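Long-range contacts in N-acetylneuraminate epimerase (Escherichia coli, PDB 2UVK), which speeds the interconversion of the alpha and beta anomers of N-acetylneuraminate (sialic acid), forming the beta anomer, as a homodimer in the periplasm: residues 14-19 with 59-64; 200-205 with 219-224; 316-321 with 337-342. All blocks are in the same frame, centred on the assembly; numbering follows the deposited sequence. Where two conformers were deposited one is given.

Interaction 1: residues 14-19 with 59-64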
loop_
_atom_site.group_PDB
_atom_site.type_symbol
_atom_site.label_atom_id
_atom_site.label_comp_id
_atom_site.label_asym_id
_atom_site.label_seq_id
_atom_site.Cartn_x
_atom_site.Cartn_y
_atom_site.Cartn_z
ATOM N N THR B 14 -10.822 4.181 20.681
ATOM C CA THR B 14 -11.508 4.978 19.677
ATOM C C THR B 14 -12.917 5.280 20.180
ATOM O O THR B 14 -13.346 4.746 21.175
ATOM C CB THR B 14 -11.531 4.261 18.316
ATOM O OG1 THR B 14 -12.097 5.112 17.305
ATOM C CG2 THR B 14 -12.275 2.936 18.374
ATOM N N GLY B 15 -13.608 6.184 19.510
ATOM C CA GLY B 15 -14.971 6.533 19.911
ATOM C C GLY B 15 -15.577 7.470 18.908
ATOM O O GLY B 15 -14.921 7.931 17.987
ATOM N N ALA B 16 -16.856 7.734 19.123
ATOM C CA ALA B 16 -17.664 8.498 18.193
ATOM C C ALA B 16 -18.817 9.080 19.001
ATOM O O ALA B 16 -19.157 8.595 20.067
ATOM C CB ALA B 16 -18.175 7.588 17.094
ATOM N N ILE B 17 -19.405 10.151 18.476
ATOM C CA ILE B 17 -20.574 10.756 19.091
ATOM C C ILE B 17 -21.688 10.802 18.059
ATOM O O ILE B 17 -21.452 11.124 16.891
ATOM C CB ILE B 17 -20.246 12.143 19.671
ATOM C CG1 ILE B 17 -21.456 12.691 20.434
ATOM C CG2 ILE B 17 -19.773 13.073 18.593
ATOM C CD1 ILE B 17 -21.097 13.612 21.546
ATOM N N ASP B 18 -22.878 10.407 18.488
ATOM C CA ASP B 18 -24.075 10.490 17.661
ATOM C C ASP B 18 -24.996 11.369 18.459
ATOM O O ASP B 18 -25.584 10.910 19.436
ATOM C CB ASP B 18 -24.708 9.127 17.482
ATOM C CG ASP B 18 -26.062 9.202 16.825
ATOM O OD1 ASP B 18 -26.201 10.007 15.886
ATOM O OD2 ASP B 18 -26.960 8.441 17.233
ATOM N N ASN B 19 -25.049 12.635 18.048
ATOM C CA ASN B 19 -25.805 13.683 18.722
ATOM C C ASN B 19 -25.378 13.828 20.185
ATOM O O ASN B 19 -24.336 14.450 20.453
ATOM C CB ASN B 19 -27.309 13.462 18.513
ATOM C CG ASN B 19 -27.702 13.517 17.037
ATOM O OD1 ASN B 19 -28.375 12.621 16.516
ATOM N ND2 ASN B 19 -27.236 14.553 16.352
ATOM N N ALA B 59 -7.274 1.970 16.266
ATOM C CA ALA B 59 -8.418 1.970 15.347
ATOM C C ALA B 59 -9.036 3.361 15.252
ATOM O O ALA B 59 -8.751 4.261 16.053
ATOM C CB ALA B 59 -9.460 0.989 15.836
ATOM N N THR B 60 -9.882 3.525 14.254
ATOM C CA THR B 60 -10.690 4.758 14.163
ATOM C C THR B 60 -12.154 4.358 14.037
ATOM O O THR B 60 -12.490 3.197 13.795
ATOM C CB THR B 60 -10.321 5.615 12.934
ATOM O OG1 THR B 60 -10.567 4.876 11.737
ATOM C CG2 THR B 60 -8.864 6.084 13.000
ATOM N N SER B 61 -13.044 5.330 14.198
ATOM C CA SER B 61 -14.473 5.058 14.084
ATOM C C SER B 61 -15.230 6.287 13.612
ATOM O O SER B 61 -14.799 7.407 13.871
ATOM C CB SER B 61 -15.026 4.572 15.427
ATOM O OG SER B 61 -14.788 5.516 16.465
ATOM N N ALA B 62 -16.362 6.036 12.947
ATOM C CA ALA B 62 -17.205 7.092 12.380
ATOM C C ALA B 62 -18.646 6.703 12.525
ATOM O O ALA B 62 -18.984 5.560 12.322
ATOM C CB ALA B 62 -16.897 7.262 10.940
ATOM N N PHE B 63 -19.484 7.671 12.901
ATOM C CA PHE B 63 -20.941 7.484 12.882
ATOM C C PHE B 63 -21.472 8.014 11.583
ATOM O O PHE B 63 -21.166 9.147 11.197
ATOM C CB PHE B 63 -21.657 8.208 14.020
ATOM C CG PHE B 63 -22.169 7.289 15.057
ATOM C CD1 PHE B 63 -21.637 7.300 16.322
ATOM C CD2 PHE B 63 -23.153 6.355 14.745
ATOM C CE1 PHE B 63 -22.086 6.429 17.268
ATOM C CE2 PHE B 63 -23.619 5.467 15.701
ATOM C CZ PHE B 63 -23.083 5.501 16.968
ATOM N N ILE B 64 -22.222 7.182 10.878
ATOM C CA ILE B 64 -22.829 7.618 9.611
ATOM C C ILE B 64 -24.179 6.954 9.475
ATOM O O ILE B 64 -24.279 5.730 9.573
ATOM C CB ILE B 64 -22.002 7.211 8.379
ATOM C CG1 ILE B 64 -20.564 7.714 8.494
ATOM C CG2 ILE B 64 -22.652 7.731 7.096
ATOM C CD1 ILE B 64 -19.699 7.311 7.303
HETATM O O HOH W 1 -15.402 9.237 15.732
#
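Ala59, just ahead of strand 60-64, sets its carbonyl O 3.6 Å from Thr14 CB. One step on, Thr60 turns its side chain away and hydrogen-bonds Thr114. Ser61 comes next and points across: with chi1 at 57°, OG sits between the backbone N and the carbonyl carbon and lies 2.8 Å from Thr14 OG1, the two hydroxyls sharing a hydrogen bond. Its carbonyl O accepts a hydrogen bond from a water, which also donates to Gly15 O at 2.6 Å. That water spans two strands whose axes come within 5.8 Å and whose directions differ by 13°. Phe63 then lies beneath Asp18, whose CB sits 3.7 Å above the ring plane, over its centre, in a CH-pi contact. Ala16 CB approaches Phe63 CD1 obliquely at 3.6 Å. Ser61 and Phe63 each have two conformers, and the side-chain contacts given hold for one of each. Strands 14-18 and 60-64 are the first strands of two successive propeller blades. Phe63 also touches Tyr23 and Leu68, Ile17 reaches strand 311-315 of the last blade, and Ala62 packs on Val116 of strand 112-117.

Interaction 2: residues 200-205 with 219-224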
loop_
_atom_site.group_PDB
_atom_site.type_symbol
_atom_site.label_atom_id
_atom_site.label_comp_id
_atom_site.label_asym_id
_atom_site.label_seq_id
_atom_site.Cartn_x
_atom_site.Cartn_y
_atom_site.Cartn_z
ATOM N N GLY B 200 -17.688 21.060 8.088
ATOM C CA GLY B 200 -18.204 21.330 6.754
ATOM C C GLY B 200 -17.213 20.917 5.690
ATOM O O GLY B 200 -16.713 19.790 5.702
ATOM N N ASP B 201 -16.870 21.847 4.803
ATOM C CA ASP B 201 -16.033 21.528 3.645
ATOM C C ASP B 201 -14.539 21.677 3.933
ATOM O O ASP B 201 -13.731 21.653 3.006
ATOM C CB ASP B 201 -16.451 22.393 2.438
ATOM C CG ASP B 201 -17.684 21.865 1.736
ATOM O OD1 ASP B 201 -18.065 20.697 1.928
ATOM O OD2 ASP B 201 -18.320 22.654 0.979
ATOM N N LYS B 202 -14.169 21.790 5.215
ATOM C CA LYS B 202 -12.754 21.839 5.615
ATOM C C LYS B 202 -12.403 20.708 6.574
ATOM O O LYS B 202 -13.181 20.399 7.460
ATOM C CB LYS B 202 -12.427 23.140 6.315
ATOM C CG LYS B 202 -12.665 24.390 5.460
ATOM C CD LYS B 202 -11.832 24.424 4.195
ATOM C CE LYS B 202 -12.025 25.744 3.437
ATOM N NZ LYS B 202 -11.496 26.887 4.216
ATOM N N THR B 203 -11.233 20.107 6.363
ATOM C CA THR B 203 -10.660 19.163 7.332
ATOM C C THR B 203 -9.194 19.535 7.561
ATOM O O THR B 203 -8.484 19.914 6.633
ATOM C CB THR B 203 -10.759 17.763 6.786
ATOM O OG1 THR B 203 -12.145 17.421 6.652
ATOM C CG2 THR B 203 -10.013 16.749 7.713
ATOM N N TRP B 204 -8.757 19.404 8.810
ATOM C CA TRP B 204 -7.401 19.704 9.225
ATOM C C TRP B 204 -6.725 18.448 9.783
ATOM O O TRP B 204 -7.369 17.700 10.505
ATOM C CB TRP B 204 -7.423 20.797 10.288
ATOM C CG TRP B 204 -8.027 22.080 9.796
ATOM C CD1 TRP B 204 -7.363 23.078 9.171
ATOM C CD2 TRP B 204 -9.404 22.501 9.902
ATOM N NE1 TRP B 204 -8.232 24.092 8.862
ATOM C CE2 TRP B 204 -9.490 23.767 9.286
ATOM C CE3 TRP B 204 -10.566 21.932 10.423
ATOM C CZ2 TRP B 204 -10.694 24.480 9.206
ATOM C CZ3 TRP B 204 -11.761 22.646 10.344
ATOM C CH2 TRP B 204 -11.809 23.906 9.730
ATOM N N LEU B 205 -5.457 18.244 9.412
ATOM C CA LEU B 205 -4.597 17.112 9.848
ATOM C C LEU B 205 -3.421 17.717 10.584
ATOM O O LEU B 205 -2.596 18.405 9.981
ATOM C CB LEU B 205 -4.105 16.309 8.648
ATOM C CG LEU B 205 -5.152 15.793 7.660
ATOM C CD1 LEU B 205 -4.463 15.093 6.473
ATOM C CD2 LEU B 205 -6.119 14.851 8.342
ATOM N N VAL B 219 0.613 21.261 9.803
ATOM C CA VAL B 219 -0.823 21.302 9.836
ATOM C C VAL B 219 -1.265 21.394 8.401
ATOM O O VAL B 219 -0.915 22.347 7.710
ATOM C CB VAL B 219 -1.364 22.521 10.576
ATOM C CG1 VAL B 219 -2.889 22.581 10.514
ATOM C CG2 VAL B 219 -0.818 22.536 11.985
ATOM N N PHE B 220 -2.003 20.401 7.928
ATOM C CA PHE B 220 -2.535 20.404 6.580
ATOM C C PHE B 220 -4.025 20.670 6.581
ATOM O O PHE B 220 -4.750 20.181 7.429
ATOM C CB PHE B 220 -2.264 19.074 5.898
ATOM C CG PHE B 220 -0.818 18.687 5.885
ATOM C CD1 PHE B 220 0.055 19.270 4.985
ATOM C CD2 PHE B 220 -0.327 17.718 6.761
ATOM C CE1 PHE B 220 1.364 18.928 4.969
ATOM C CE2 PHE B 220 1.002 17.350 6.735
ATOM C CZ PHE B 220 1.853 17.953 5.832
ATOM N N GLU B 221 -4.481 21.438 5.592
ATOM C CA GLU B 221 -5.869 21.702 5.395
ATOM C C GLU B 221 -6.307 21.079 4.083
ATOM O O GLU B 221 -5.704 21.307 3.014
ATOM C CB GLU B 221 -6.070 23.221 5.340
ATOM C CG GLU B 221 -7.480 23.664 5.243
ATOM C CD GLU B 221 -7.515 25.155 5.164
ATOM O OE1 GLU B 221 -7.285 25.660 4.032
ATOM O OE2 GLU B 221 -7.667 25.781 6.246
ATOM N N LEU B 222 -7.378 20.321 4.155
ATOM C CA LEU B 222 -8.056 19.798 2.991
ATOM C C LEU B 222 -9.267 20.679 2.767
ATOM O O LEU B 222 -10.107 20.784 3.635
ATOM C CB LEU B 222 -8.507 18.338 3.195
ATOM C CG LEU B 222 -7.405 17.263 3.194
ATOM C CD1 LEU B 222 -6.317 17.468 4.260
ATOM C CD2 LEU B 222 -8.040 15.866 3.354
ATOM N N ASP B 223 -9.324 21.292 1.590
ATOM C CA ASP B 223 -10.379 22.227 1.220
ATOM C C ASP B 223 -11.269 21.589 0.144
ATOM O O ASP B 223 -10.866 21.439 -1.009
ATOM C CB ASP B 223 -9.699 23.492 0.742
ATOM C CG ASP B 223 -10.690 24.579 0.340
ATOM O OD1 ASP B 223 -11.894 24.289 0.202
ATOM O OD2 ASP B 223 -10.239 25.732 0.156
ATOM N N PHE B 224 -12.467 21.193 0.549
ATOM C CA PHE B 224 -13.444 20.569 -0.333
ATOM C C PHE B 224 -14.460 21.584 -0.891
ATOM O O PHE B 224 -15.481 21.156 -1.412
ATOM C CB PHE B 224 -14.262 19.515 0.433
ATOM C CG PHE B 224 -13.478 18.272 0.860
ATOM C CD1 PHE B 224 -13.509 17.136 0.080
ATOM C CD2 PHE B 224 -12.796 18.233 2.066
ATOM C CE1 PHE B 224 -12.830 15.989 0.470
ATOM C CE2 PHE B 224 -12.123 17.061 2.469
ATOM C CZ PHE B 224 -12.147 15.972 1.659
HETATM O O HOH W 2 -9.193 27.055 2.455
#
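Lys202 NZ, Glu221 OE1 and Asp223 OD2 all bind one water, which accepts from the ammonium at 2.9 Å and donates to both carboxylates, at 2.8 Å to Glu221 OE1. The lysine bends at chi2 (-61°) and chi4, lying beside Asp223 with CE 3.5 Å from Asp223 OD1; that oxygen also bonds Thr225. Lys202 NZ is 4.4 Å from both Glu221 OE1 and Asp223 OD2, too far for a salt bridge. The other oxygen, Glu221 OE2, receives Trp204 NE1 at 3.2 Å on its anti lone pair; the bond is bent to 140°, with the oxygen 28° out of the indole plane. Lys202 CB sits over one face of the indole, offset toward the rim. An alanine in place of Trp204 would probably cost Glu221 OE2 its indole donor and open a gap beside Lys202 and Trp292. The face bearing Thr203, Leu205, Phe220 and Leu222 is mostly apolar, Thr203 OG1 bonding Asn198: Leu205 CD1 meets Leu222 CD1 at 3.7 Å, and Leu205 reaches Val113 of the preceding blade. Antiparallel backbone bonds join these middle strands of a kelch blade, the shortest running from Leu222 N to Thr203 O at 2.7 Å. Phe220 lies about 11 Å, side chain to side chain, from Glu209, the predicted proton acceptor. Two carboxylates near one amine, bridged by water, would probably favour the protonated lysine, which in turn offsets their mutual repulsion.

Interaction 3: residues 316-321 with 337-342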
loop_
_atom_site.group_PDB
_atom_site.type_symbol
_atom_site.label_atom_id
_atom_site.label_comp_id
_atom_site.label_asym_id
_atom_site.label_seq_id
_atom_site.Cartn_x
_atom_site.Cartn_y
_atom_site.Cartn_z
ATOM N N ASN B 316 -21.056 20.080 22.654
ATOM C CA ASN B 316 -21.453 21.419 23.132
ATOM C C ASN B 316 -20.474 22.511 22.693
ATOM O O ASN B 316 -20.030 23.323 23.504
ATOM C CB ASN B 316 -21.545 21.433 24.667
ATOM C CG ASN B 316 -22.667 20.575 25.212
ATOM O OD1 ASN B 316 -23.575 20.163 24.482
ATOM N ND2 ASN B 316 -22.620 20.315 26.519
ATOM N N ASN B 317 -20.110 22.507 21.420
ATOM C CA ASN B 317 -19.183 23.503 20.884
ATOM C C ASN B 317 -17.844 23.544 21.628
ATOM O O ASN B 317 -17.195 24.577 21.722
ATOM C CB ASN B 317 -19.858 24.894 20.897
ATOM C CG ASN B 317 -19.186 25.888 19.963
ATOM O OD1 ASN B 317 -18.561 25.517 18.959
ATOM N ND2 ASN B 317 -19.337 27.184 20.279
ATOM N N SER B 318 -17.411 22.378 22.106
ATOM C CA SER B 318 -16.189 22.236 22.875
ATOM C C SER B 318 -15.479 20.979 22.404
ATOM O O SER B 318 -16.038 20.187 21.659
ATOM C CB SER B 318 -16.513 22.084 24.358
ATOM O OG SER B 318 -17.144 23.258 24.865
ATOM N N LEU B 319 -14.237 20.824 22.848
ATOM C CA LEU B 319 -13.477 19.586 22.642
ATOM C C LEU B 319 -13.589 18.722 23.898
ATOM O O LEU B 319 -13.160 19.126 24.976
ATOM C CB LEU B 319 -12.029 19.910 22.344
ATOM C CG LEU B 319 -11.064 18.718 22.367
ATOM C CD1 LEU B 319 -11.515 17.705 21.345
ATOM C CD2 LEU B 319 -9.676 19.240 22.083
ATOM N N LEU B 320 -14.178 17.538 23.743
ATOM C CA LEU B 320 -14.302 16.564 24.805
ATOM C C LEU B 320 -13.154 15.556 24.632
ATOM O O LEU B 320 -13.046 14.940 23.577
ATOM C CB LEU B 320 -15.651 15.853 24.674
ATOM C CG LEU B 320 -15.946 14.661 25.582
ATOM C CD1 LEU B 320 -15.727 15.015 27.044
ATOM C CD2 LEU B 320 -17.343 14.089 25.320
ATOM N N ILE B 321 -12.316 15.420 25.661
ATOM C CA ILE B 321 -11.190 14.471 25.645
ATOM C C ILE B 321 -11.503 13.367 26.632
ATOM O O ILE B 321 -11.826 13.638 27.780
ATOM C CB ILE B 321 -9.879 15.171 26.076
ATOM C CG1 ILE B 321 -9.438 16.178 25.015
ATOM C CG2 ILE B 321 -8.764 14.133 26.448
ATOM C CD1 ILE B 321 -8.324 17.076 25.463
ATOM N N LEU B 337 -12.900 18.792 29.297
ATOM C CA LEU B 337 -13.632 19.597 28.341
ATOM C C LEU B 337 -12.859 20.902 28.120
ATOM O O LEU B 337 -12.526 21.611 29.080
ATOM C CB LEU B 337 -15.044 19.872 28.855
ATOM C CG LEU B 337 -16.052 20.316 27.795
ATOM C CD1 LEU B 337 -16.309 19.287 26.697
ATOM C CD2 LEU B 337 -17.356 20.662 28.520
ATOM N N ILE B 338 -12.543 21.197 26.865
ATOM C CA ILE B 338 -11.867 22.434 26.501
ATOM C C ILE B 338 -12.856 23.276 25.697
ATOM O O ILE B 338 -13.300 22.877 24.629
ATOM C CB ILE B 338 -10.562 22.194 25.706
ATOM C CG1 ILE B 338 -9.656 21.216 26.471
ATOM C CG2 ILE B 338 -9.801 23.497 25.488
ATOM C CD1 ILE B 338 -8.387 20.803 25.745
ATOM N N THR B 339 -13.216 24.436 26.243
ATOM C CA THR B 339 -14.130 25.348 25.567
ATOM C C THR B 339 -13.407 26.666 25.297
ATOM O O THR B 339 -12.512 27.055 26.049
ATOM C CB THR B 339 -15.371 25.654 26.420
ATOM O OG1 THR B 339 -15.828 24.473 27.101
ATOM C CG2 THR B 339 -16.498 26.227 25.531
ATOM N N VAL B 340 -13.791 27.352 24.224
ATOM C CA VAL B 340 -13.277 28.701 23.984
ATOM C C VAL B 340 -14.353 29.715 24.358
ATOM O O VAL B 340 -15.462 29.673 23.824
ATOM C CB VAL B 340 -12.810 28.930 22.523
ATOM C CG1 VAL B 340 -11.686 27.951 22.155
ATOM C CG2 VAL B 340 -13.984 28.823 21.544
ATOM N N LYS B 341 -14.032 30.566 25.333
ATOM C CA LYS B 341 -14.766 31.804 25.608
ATOM C C LYS B 341 -13.793 32.859 25.101
ATOM O O LYS B 341 -12.808 33.165 25.768
ATOM N N ASP B 342 -14.064 33.383 23.910
ATOM C CA ASP B 342 -13.068 34.095 23.109
ATOM C C ASP B 342 -12.223 35.160 23.813
ATOM O O ASP B 342 -12.639 35.718 24.828
#
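Ser318 pushes its CB into the hollow between Ile338 O, 3.3 Å away, and the Leu337 methyl CD1. Leu337 shapes that hollow: CG is anti to its backbone N (chi1 -162°), and CD1 reaches over the neighbouring strand to 3.6 Å from Leu319 O and 4.0 Å from Leu320 CB. The methyl thus sits against Ser318 CB, Leu319 O and Leu320 CA and CB. At the strand end the serine hydroxyl meets another: Ser318 OG and Thr339 OG1 share a hydrogen bond of 2.9 Å, and Thr339 CG2 crowds the same oxygen.

Strands 318-322 and 335-341 are the two middle strands of the last four-stranded blade of this kelch beta-propeller, paired antiparallel, and Leu319 with Ile338 forms a hydrogen-bonded pair, Leu319 N to Ile338 O and Ile338 N to Leu319 O, both 2.9 Å.

On the face bearing Leu319 and Ile338, the bump is Ile338 CD1. CG1 stands anti to the carbonyl carbon (chi1 -53°), and the chain then runs extended, putting CD1 against two partners of the other strand: Ile338 CD1 lies 3.7 Å from Ile321 CD1, where the side chains cross obliquely, and 4.2 Å from Leu319 CD2, the leucine running alongside. Beyond this layer Ile338 packs on Ile256, Ala258 and Ile289 of the preceding blade, and Leu319 on Ile256. The opposite face, with Leu320 and Leu337, lies against Trp315, and Leu320 also touches Val2 and Leu3 near the N terminus.

From the N terminus, interaction 1 comes first: it closes a loop of 39 residues holding the rest of the first blade, and brings the leading strands of blades one and two together. Interaction 2 closes a much shorter loop of 13 residues inside the fourth blade, and interaction 3 one of 15 residues inside the sixth. All three follow in series along the chain; none nests in or crosses another. Interaction 1 is thus a joint between blades, while the other two join middle strands within a blade. Interactions 1 and 3 come within about 5 Å at their nearest atoms, where the first and last blades adjoin, whereas interaction 2 stays about 10 Å or more from both.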